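Local coordinates for hypothetical protein (Catenulispora acidiphila, PDB 4H3U), which is of unknown function but has a ketosteroid isomerase-like, SnoaL-like fold and may take part in trimethylamine metabolism, at residues A[85-90]-A[101-106]; A[121-126]-A[135-140]. One frame throughout, in Å; residues are numbered along the deposited sequence.

Contact 1: A[85-90]-A[101-106]. With CD (cadmium ion), chain E.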
ATOM      1  N   VAL A  85     -15.240   0.318  12.614  1.00  8.34           N
ATOM      2  CA  VAL A  85     -14.487   0.220  11.375  1.00  8.82           C
ATOM      3  C   VAL A  85     -15.259   0.947  10.264  1.00  9.38           C
ATOM      4  O   VAL A  85     -16.477   0.741  10.106  1.00  9.92           O
ATOM      5  CB  VAL A  85     -14.287  -1.238  10.948  1.00 10.07           C
ATOM      6  CG1 VAL A  85     -13.794  -1.335   9.505  1.00 11.40           C
ATOM      7  CG2 VAL A  85     -13.328  -1.925  11.877  1.00 10.42           C
ATOM      8  N   HIS A  86     -14.579   1.834   9.566  1.00  9.09           N
ATOM      9  CA  HIS A  86     -15.203   2.547   8.475  1.00 10.07           C
ATOM     10  C   HIS A  86     -14.167   2.830   7.413  1.00  9.97           C
ATOM     11  O   HIS A  86     -13.024   3.154   7.708  1.00 11.53           O
ATOM     12  CB  HIS A  86     -15.960   3.799   8.949  1.00 14.32           C
ATOM     13  CG  HIS A  86     -15.133   4.840   9.623  1.00 12.95           C
ATOM     14  ND1 HIS A  86     -14.597   4.683  10.881  1.00 12.62           N
ATOM     15  CD2 HIS A  86     -14.851   6.112   9.256  1.00 14.69           C
ATOM     16  CE1 HIS A  86     -13.941   5.788  11.214  1.00 13.85           C
ATOM     17  NE2 HIS A  86     -14.102   6.678  10.252  1.00 15.32           N
ATOM     18  N   VAL A  87     -14.605   2.662   6.172  1.00  9.56           N
ATOM     19  CA  VAL A  87     -13.764   2.842   5.000  1.00  9.49           C
ATOM     20  C   VAL A  87     -14.460   3.796   4.043  1.00  9.87           C
ATOM     21  O   VAL A  87     -15.584   3.555   3.681  1.00 12.00           O
ATOM     22  CB  VAL A  87     -13.507   1.503   4.283  1.00 10.76           C
ATOM     23  CG1 VAL A  87     -12.789   1.719   2.977  1.00 13.42           C
ATOM     24  CG2 VAL A  87     -12.725   0.560   5.191  1.00 11.22           C
ATOM     25  N   THR A  88     -13.792   4.918   3.738  1.00  9.80           N
ATOM     26  CA  THR A  88     -14.345   5.920   2.839  1.00 10.24           C
ATOM     27  C   THR A  88     -13.482   5.958   1.593  1.00  9.86           C
ATOM     28  O   THR A  88     -12.276   5.799   1.638  1.00 11.70           O
ATOM     29  CB  THR A  88     -14.401   7.303   3.500  1.00 11.98           C
ATOM     30  OG1 THR A  88     -13.102   7.717   3.846  1.00 14.21           O
ATOM     31  CG2 THR A  88     -15.222   7.264   4.741  1.00 15.12           C
ATOM     32  N   ILE A  89     -14.106   6.160   0.442  1.00  9.98           N
ATOM     33  CA  ILE A  89     -13.407   6.215  -0.816  1.00  9.31           C
ATOM     34  C   ILE A  89     -12.949   7.628  -1.139  1.00  9.20           C
ATOM     35  O   ILE A  89     -13.775   8.547  -1.213  1.00 11.87           O
ATOM     36  CB  ILE A  89     -14.348   5.714  -1.925  1.00  9.93           C
ATOM     37  CG1 ILE A  89     -14.870   4.294  -1.624  1.00 10.50           C
ATOM     38  CG2 ILE A  89     -13.648   5.752  -3.285  1.00 10.79           C
ATOM     39  CD1 ILE A  89     -13.774   3.263  -1.395  1.00 10.85           C
ATOM     40  N   THR A  90     -11.663   7.780  -1.360  1.00  9.63           N
ATOM     41  CA  THR A  90     -11.061   9.027  -1.800  1.00 11.17           C
ATOM     42  C   THR A  90     -11.157   9.118  -3.313  1.00 11.02           C
ATOM     43  O   THR A  90     -11.661  10.115  -3.853  1.00 13.76           O
ATOM     44  CB  THR A  90      -9.611   9.140  -1.344  1.00 12.92           C
ATOM     45  OG1 THR A  90      -9.563   8.967   0.071  1.00 14.00           O
ATOM     46  CG2 THR A  90      -9.040  10.500  -1.700  1.00 16.52           C
ATOM     47  N   ILE A 101      -8.042   1.391  -5.556  1.00  7.22           N
ATOM     48  CA  ILE A 101      -8.808   2.181  -4.631  1.00  7.21           C
ATOM     49  C   ILE A 101      -7.894   2.948  -3.706  1.00  7.79           C
ATOM     50  O   ILE A 101      -7.022   2.349  -3.080  1.00  8.54           O
ATOM     51  CB  ILE A 101      -9.722   1.294  -3.773  1.00  8.41           C
ATOM     52  CG1 ILE A 101     -10.621   0.389  -4.604  1.00  9.79           C
ATOM     53  CG2 ILE A 101     -10.568   2.149  -2.830  1.00  9.57           C
ATOM     54  CD1 ILE A 101     -11.324  -0.694  -3.820  1.00  9.89           C
ATOM     55  N   GLU A 102      -8.075   4.259  -3.628  1.00  7.53           N
ATOM     56  CA  GLU A 102      -7.456   5.080  -2.603  1.00  8.02           C
ATOM     57  C   GLU A 102      -8.595   5.360  -1.590  1.00  7.90           C
ATOM     58  O   GLU A 102      -9.633   5.958  -1.927  1.00  9.45           O
ATOM     59  CB  GLU A 102      -6.910   6.382  -3.155  1.00  9.40           C
ATOM     60  CG  GLU A 102      -5.766   6.135  -4.089  1.00 10.30           C
ATOM     61  CD  GLU A 102      -5.062   7.374  -4.603  1.00 12.96           C
ATOM     62  OE1 GLU A 102      -4.746   8.272  -3.778  1.00 15.28           O
ATOM     63  OE2 GLU A 102      -4.746   7.413  -5.826  1.00 15.83           O
ATOM     64  N   ALA A 103      -8.422   4.895  -0.364  1.00  8.82           N
ATOM     65  CA  ALA A 103      -9.433   5.010   0.676  1.00  9.21           C
ATOM     66  C   ALA A 103      -8.841   5.518   1.939  1.00  8.80           C
ATOM     67  O   ALA A 103      -7.629   5.725   2.046  1.00  9.51           O
ATOM     68  CB  ALA A 103     -10.042   3.645   0.939  1.00 11.64           C
ATOM     69  N   VAL A 104      -9.713   5.797   2.910  1.00  8.86           N
ATOM     70  CA  VAL A 104      -9.299   6.070   4.287  1.00  9.42           C
ATOM     71  C   VAL A 104      -9.941   4.995   5.142  1.00  9.23           C
ATOM     72  O   VAL A 104     -11.145   4.779   5.096  1.00 10.53           O
ATOM     73  CB  VAL A 104      -9.708   7.479   4.784  1.00 10.79           C
ATOM     74  CG1 VAL A 104      -9.329   7.683   6.250  1.00 12.11           C
ATOM     75  CG2 VAL A 104      -9.054   8.537   3.926  1.00 12.68           C
ATOM     76  N   TYR A 105      -9.094   4.344   5.922  1.00  8.65           N
ATOM     77  CA  TYR A 105      -9.468   3.282   6.848  1.00  9.24           C
ATOM     78  C   TYR A 105      -9.363   3.797   8.280  1.00  9.28           C
ATOM     79  O   TYR A 105      -8.314   4.255   8.696  1.00  9.29           O
ATOM     80  CB  TYR A 105      -8.520   2.117   6.650  1.00 10.26           C
ATOM     81  CG  TYR A 105      -8.613   0.996   7.648  1.00 10.44           C
ATOM     82  CD1 TYR A 105      -9.825   0.647   8.226  1.00 17.39           C
ATOM     83  CD2 TYR A 105      -7.498   0.358   8.110  1.00 11.23           C
ATOM     84  CE1 TYR A 105      -9.901  -0.357   9.192  1.00 16.13           C
ATOM     85  CE2 TYR A 105      -7.574  -0.733   8.972  1.00 12.30           C
ATOM     86  CZ  TYR A 105      -8.780  -1.112   9.475  1.00 18.40           C
ATOM     87  OH  TYR A 105      -8.852  -2.156  10.364  1.00 24.87           O
ATOM     88  N   GLY A 106     -10.465   3.733   8.993  1.00  9.76           N
ATOM     89  CA  GLY A 106     -10.506   4.226  10.360  1.00  9.71           C
ATOM     90  C   GLY A 106     -11.254   3.305  11.292  1.00  8.48           C
ATOM     91  O   GLY A 106     -12.063   2.468  10.884  1.00  9.24           O
TER
HETATM   92 CD    CD E 203     -13.480   8.869  10.139  1.00 22.44          CD
HETATM   93  O   HOH W   1     -12.653   6.105   7.048  1.00 20.96           O
HETATM   94  O   HOH W   2      -7.005   8.274   0.765  1.00 16.61           O
HETATM   95  O   HOH W   3     -11.884   8.348   8.539  1.00 25.60           O
HETATM   96  O   HOH W   4     -14.780   9.252   8.371  1.00 33.18           O
HETATM   97  O   HOH W   5     -15.113   9.442  11.651  1.00 30.30           O
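V87 and Y105 pair across two antiparallel strands, and their side chains project from the same, apolar face of the sheet. V87 CG2 meets the tyrosine ring obliquely, 4.2 Å from Y105 CD1. The other methyl, V87 CG1, lies anti to the backbone N (chi1 173°) and reaches across to A103 on the partner strand, with its CG1 3.9 Å from A103 CB. V85 CG1 touches the edge of the Y105 ring near its plane. At the other end I89 CD1 packs on I101 CG2 at 3.7 Å. Helix 29-39 covers this face, with W34 and W38 on V87 and V31 and A35 on I89. F116 and Y138 add edge-to-face contacts to the Y105 ring. The two strands form a beta hairpin at the outer end of the curved sheet of the ketosteroid isomerase-like fold, with 82-95 as one of its two edge strands within the chain. H86-G106 and T88-V104 are hydrogen-bonded pairs, while V87-Y105 and I89-A103 are non-hydrogen-bonded pairs. T90 N adds a bond to E102 O at 2.8 Å. On the opposite face T88 and V104 stand side by side, with T88 OG1 3.5 Å from V104 CB. Water 1 donates to both H86 O and V104 O. Water 2 joins T90 OG1 to A103 O. G106 CA lies over one face of the H86 imidazole, 4.3 Å from the ring centroid, in a CH-pi contact. G106 has no side chain, which lets the ring lie this close. H86 CG sits between the backbone N and the carbonyl carbon (chi1 61°), which folds the ring over G106. H86 ND1 is hydrogen-bonded to N84 O. H86 NE2 binds a cadmium ion at 2.3 Å, and waters 3, 4 and 5 are further ligands of the metal.

Contact 2: A[121-126]-A[135-140]; sequences ATLLRT and QDYYSL. With CD (cadmium ion), chain D.
The Y137 ring has A121 O at its edge, in its plane, 3.7 Å from Y137 CD2. L123 CD1 approaches the same ring obliquely, 4.2 Å from Y137 CE2. H59 stacks on the ring, and Y137 of the second subunit also packs against this residue. The phenol is tied down by Y137 OH, which donates to Q135 OE1 at 2.8 Å, two residues back on the same strand. H59 NE2 also bonds Q135 OE1, so two partners grip this oxygen. The amide nitrogen Q135 NE2 bonds E102 OE1 of the second subunit, and water 6 links it to L123 O. T122 and D136 lie side by side on the other face. T122 OG1 donates to D136 OD1 at 2.8 Å, coming from above the carboxylate plane, 56° out of it. The hydroxyl lies beside its own backbone N (chi1 -67°), which turns it to the carboxylate, while T122 CG2 comes 3.3 Å from the same D136 OD1. Y56 OH bonds the other oxygen, D136 OD2. A valine in place of the threonine removes the hydroxyl, and D136 OD1 would probably be left without this donor and the carboxylate freer to turn. Backbone bonds run both ways between A121 and Y137 and between L123 and Q135. Y138 O binds a cadmium ion at 2.4 Å, together with Y138 O of the second subunit. Strands 116-127 and 130-138 thus form an antiparallel beta hairpin of the SnoaL-like sheet, one face of which meets the second subunit.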
ATOM      1  N   ALA A 121      -4.344   1.840   0.348  1.00  7.76           N
ATOM      2  CA  ALA A 121      -4.370   1.499  -1.102  1.00  7.34           C
ATOM      3  C   ALA A 121      -4.870   0.070  -1.182  1.00  6.63           C
ATOM      4  O   ALA A 121      -4.267  -0.843  -0.600  1.00  8.41           O
ATOM      5  CB  ALA A 121      -2.983   1.658  -1.730  1.00  8.73           C
ATOM      6  N   THR A 122      -5.935  -0.153  -1.940  1.00  6.97           N
ATOM      7  CA  THR A 122      -6.463  -1.474  -2.174  1.00  7.45           C
ATOM      8  C   THR A 122      -6.472  -1.766  -3.669  1.00  7.40           C
ATOM      9  O   THR A 122      -6.923  -0.968  -4.497  1.00  8.12           O
ATOM     10  CB  THR A 122      -7.874  -1.620  -1.587  1.00  8.24           C
ATOM     11  OG1 THR A 122      -7.774  -1.550  -0.155  1.00  8.58           O
ATOM     12  CG2 THR A 122      -8.577  -2.906  -2.015  1.00  8.60           C
ATOM     13  N   LEU A 123      -5.900  -2.907  -4.001  1.00  7.18           N
ATOM     14  CA  LEU A 123      -5.812  -3.371  -5.402  1.00  7.37           C
ATOM     15  C   LEU A 123      -6.768  -4.530  -5.552  1.00  7.27           C
ATOM     16  O   LEU A 123      -6.592  -5.579  -4.900  1.00  8.18           O
ATOM     17  CB  LEU A 123      -4.394  -3.824  -5.718  1.00  7.72           C
ATOM     18  CG  LEU A 123      -3.286  -2.826  -5.394  1.00 10.51           C
ATOM     19  CD1 LEU A 123      -1.945  -3.316  -5.891  1.00 11.10           C
ATOM     20  CD2 LEU A 123      -3.540  -1.423  -5.888  1.00 13.16           C
ATOM     21  N   LEU A 124      -7.736  -4.378  -6.474  1.00  7.61           N
ATOM     22  CA  LEU A 124      -8.646  -5.466  -6.767  1.00  7.45           C
ATOM     23  C   LEU A 124      -8.389  -6.010  -8.178  1.00  8.74           C
ATOM     24  O   LEU A 124      -8.051  -5.247  -9.092  1.00 10.40           O
ATOM     25  CB  LEU A 124     -10.109  -4.997  -6.755  1.00  8.13           C
ATOM     26  CG  LEU A 124     -10.644  -4.310  -5.525  1.00  8.34           C
ATOM     27  CD1 LEU A 124     -12.129  -3.994  -5.698  1.00  9.61           C
ATOM     28  CD2 LEU A 124     -10.404  -5.161  -4.281  1.00  8.59           C
ATOM     29  N   ARG A 125      -8.585  -7.292  -8.343  1.00  8.91           N
ATOM     30  CA  ARG A 125      -8.753  -7.900  -9.649  1.00  8.80           C
ATOM     31  C   ARG A 125     -10.172  -8.432  -9.675  1.00  9.23           C
ATOM     32  O   ARG A 125     -10.629  -9.036  -8.712  1.00  9.27           O
ATOM     33  CB  ARG A 125      -7.767  -8.983  -9.917  1.00 10.29           C
ATOM     34  CG  ARG A 125      -7.800  -9.458 -11.353  1.00 19.75           C
ATOM     35  CD  ARG A 125      -6.692 -10.461 -11.658  1.00 25.28           C
ATOM     36  NE  ARG A 125      -5.430  -9.842 -11.266  1.00 38.19           N
ATOM     37  CZ  ARG A 125      -4.703 -10.121 -10.183  1.00 45.92           C
ATOM     38  NH1 ARG A 125      -3.640  -9.372  -9.947  1.00 34.29           N
ATOM     39  NH2 ARG A 125      -5.001 -11.123  -9.351  1.00 53.58           N
ATOM     40  N   THR A 126     -10.868  -8.193 -10.783  1.00 10.25           N
ATOM     41  CA  THR A 126     -12.304  -8.559 -10.903  1.00  9.76           C
ATOM     42  C   THR A 126     -12.557  -9.426 -12.132  1.00 12.28           C
ATOM     43  O   THR A 126     -11.732  -9.527 -13.051  1.00 13.46           O
ATOM     44  CB  THR A 126     -13.189  -7.312 -11.053  1.00 12.87           C
ATOM     45  OG1 THR A 126     -12.853  -6.619 -12.274  1.00 15.08           O
ATOM     46  CG2 THR A 126     -12.994  -6.416  -9.838  1.00 14.25           C
ATOM     47  N   GLN A 135      -5.920  -6.949  -2.357  1.00  6.74           N
ATOM     48  CA  GLN A 135      -4.745  -6.652  -1.526  1.00  6.96           C
ATOM     49  C   GLN A 135      -4.965  -5.282  -0.887  1.00  7.32           C
ATOM     50  O   GLN A 135      -5.188  -4.306  -1.582  1.00  8.03           O
ATOM     51  CB  GLN A 135      -3.509  -6.571  -2.373  1.00  7.97           C
ATOM     52  CG  GLN A 135      -3.141  -7.847  -3.078  1.00  9.27           C
ATOM     53  CD  GLN A 135      -1.925  -7.617  -3.926  1.00 10.13           C
ATOM     54  OE1 GLN A 135      -0.842  -7.308  -3.390  1.00 12.16           O
ATOM     55  NE2 GLN A 135      -2.097  -7.634  -5.230  1.00 12.37           N
ATOM     56  N   ASP A 136      -4.784  -5.220   0.450  1.00  7.01           N
ATOM     57  CA  ASP A 136      -4.867  -3.976   1.211  1.00  7.07           C
ATOM     58  C   ASP A 136      -3.486  -3.598   1.742  1.00  7.40           C
ATOM     59  O   ASP A 136      -2.797  -4.447   2.312  1.00  7.91           O
ATOM     60  CB  ASP A 136      -5.810  -4.049   2.407  1.00  7.40           C
ATOM     61  CG  ASP A 136      -7.251  -4.335   2.080  1.00  8.32           C
ATOM     62  OD1 ASP A 136      -7.666  -4.172   0.898  1.00  8.14           O
ATOM     63  OD2 ASP A 136      -8.002  -4.665   3.036  1.00  8.66           O
ATOM     64  N   TYR A 137      -3.095  -2.346   1.544  1.00  7.43           N
ATOM     65  CA  TYR A 137      -1.846  -1.747   2.053  1.00  7.56           C
ATOM     66  C   TYR A 137      -2.161  -0.475   2.818  1.00  7.68           C
ATOM     67  O   TYR A 137      -2.911   0.359   2.365  1.00  8.74           O
ATOM     68  CB  TYR A 137      -0.921  -1.377   0.888  1.00  8.87           C
ATOM     69  CG  TYR A 137      -0.447  -2.452  -0.003  1.00  8.36           C
ATOM     70  CD1 TYR A 137       0.862  -2.981   0.146  1.00  9.59           C
ATOM     71  CD2 TYR A 137      -1.233  -2.984  -1.037  1.00  9.37           C
ATOM     72  CE1 TYR A 137       1.348  -3.929  -0.733  1.00 10.57           C
ATOM     73  CE2 TYR A 137      -0.741  -3.942  -1.892  1.00  9.05           C
ATOM     74  CZ  TYR A 137       0.557  -4.447  -1.711  1.00 10.16           C
ATOM     75  OH  TYR A 137       1.073  -5.421  -2.549  1.00 13.09           O
ATOM     76  N   TYR A 138      -1.502  -0.308   4.000  1.00  7.92           N
ATOM     77  CA  TYR A 138      -1.667   0.882   4.816  1.00  7.64           C
ATOM     78  C   TYR A 138      -0.551   0.908   5.837  1.00  7.10           C
ATOM     79  O   TYR A 138       0.108  -0.120   6.079  1.00  7.26           O
ATOM     80  CB  TYR A 138      -3.053   1.032   5.464  1.00  7.82           C
ATOM     81  CG  TYR A 138      -3.527  -0.146   6.282  1.00  8.31           C
ATOM     82  CD1 TYR A 138      -3.325  -0.230   7.653  1.00  8.72           C
ATOM     83  CD2 TYR A 138      -4.127  -1.231   5.653  1.00 10.04           C
ATOM     84  CE1 TYR A 138      -3.760  -1.345   8.357  1.00  9.38           C
ATOM     85  CE2 TYR A 138      -4.570  -2.339   6.347  1.00 10.30           C
ATOM     86  CZ  TYR A 138      -4.373  -2.399   7.719  1.00  9.37           C
ATOM     87  OH  TYR A 138      -4.820  -3.487   8.440  1.00 10.95           O
ATOM     88  N   SER A 139      -0.338   2.040   6.479  1.00  7.57           N
ATOM     89  CA  SER A 139       0.738   2.162   7.460  1.00  7.75           C
ATOM     90  C   SER A 139       0.349   1.664   8.818  1.00  7.77           C
ATOM     91  O   SER A 139      -0.338   2.368   9.574  1.00  7.81           O
ATOM     92  CB  SER A 139       1.210   3.600   7.536  1.00  7.91           C
ATOM     93  OG  SER A 139       2.163   3.763   8.588  1.00  9.14           O
ATOM     94  N   LEU A 140       0.806   0.480   9.188  1.00  8.09           N
ATOM     95  CA  LEU A 140       0.568  -0.051  10.536  1.00  8.81           C
ATOM     96  C   LEU A 140       1.226   0.871  11.560  1.00  8.69           C
ATOM     97  O   LEU A 140       0.673   1.098  12.636  1.00  9.34           O
ATOM     98  CB  LEU A 140       1.025  -1.490  10.687  1.00 10.65           C
ATOM     99  CG  LEU A 140       0.685  -2.107  12.051  1.00 12.91           C
ATOM    100  CD1 LEU A 140      -0.799  -2.173  12.335  1.00 15.80           C
ATOM    101  CD2 LEU A 140       1.293  -3.511  12.143  1.00 14.62           C
TER
HETATM  102 CD    CD D 202       2.216  -0.641   4.994  0.90  9.29          CD
HETATM  103  O   HOH W   6      -5.130  -7.700  -6.126  1.00 13.79           O

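In the fold
Contact 1 and contact 2 are two antiparallel hairpins in series along the chain and in one sheet. Their inner strands, 98-109 and 116-127, are neighbours. I101 N probably bonds T122 O at 2.8 Å, and I101 packs on L124. Contact 1 includes the edge strand 82-95 and is partly buried. It is apolar towards helix 29-39, while T88 and T90 on it are exposed. Contact 2 lies further inside the sheet and is buried. It has a direct side-chain hydrogen bond between its strands. In contact 1 the cross-strand hydrogen bonds are all backbone, and side chains meet by apolar and CH-pi contacts. Both hairpins reach the second subunit.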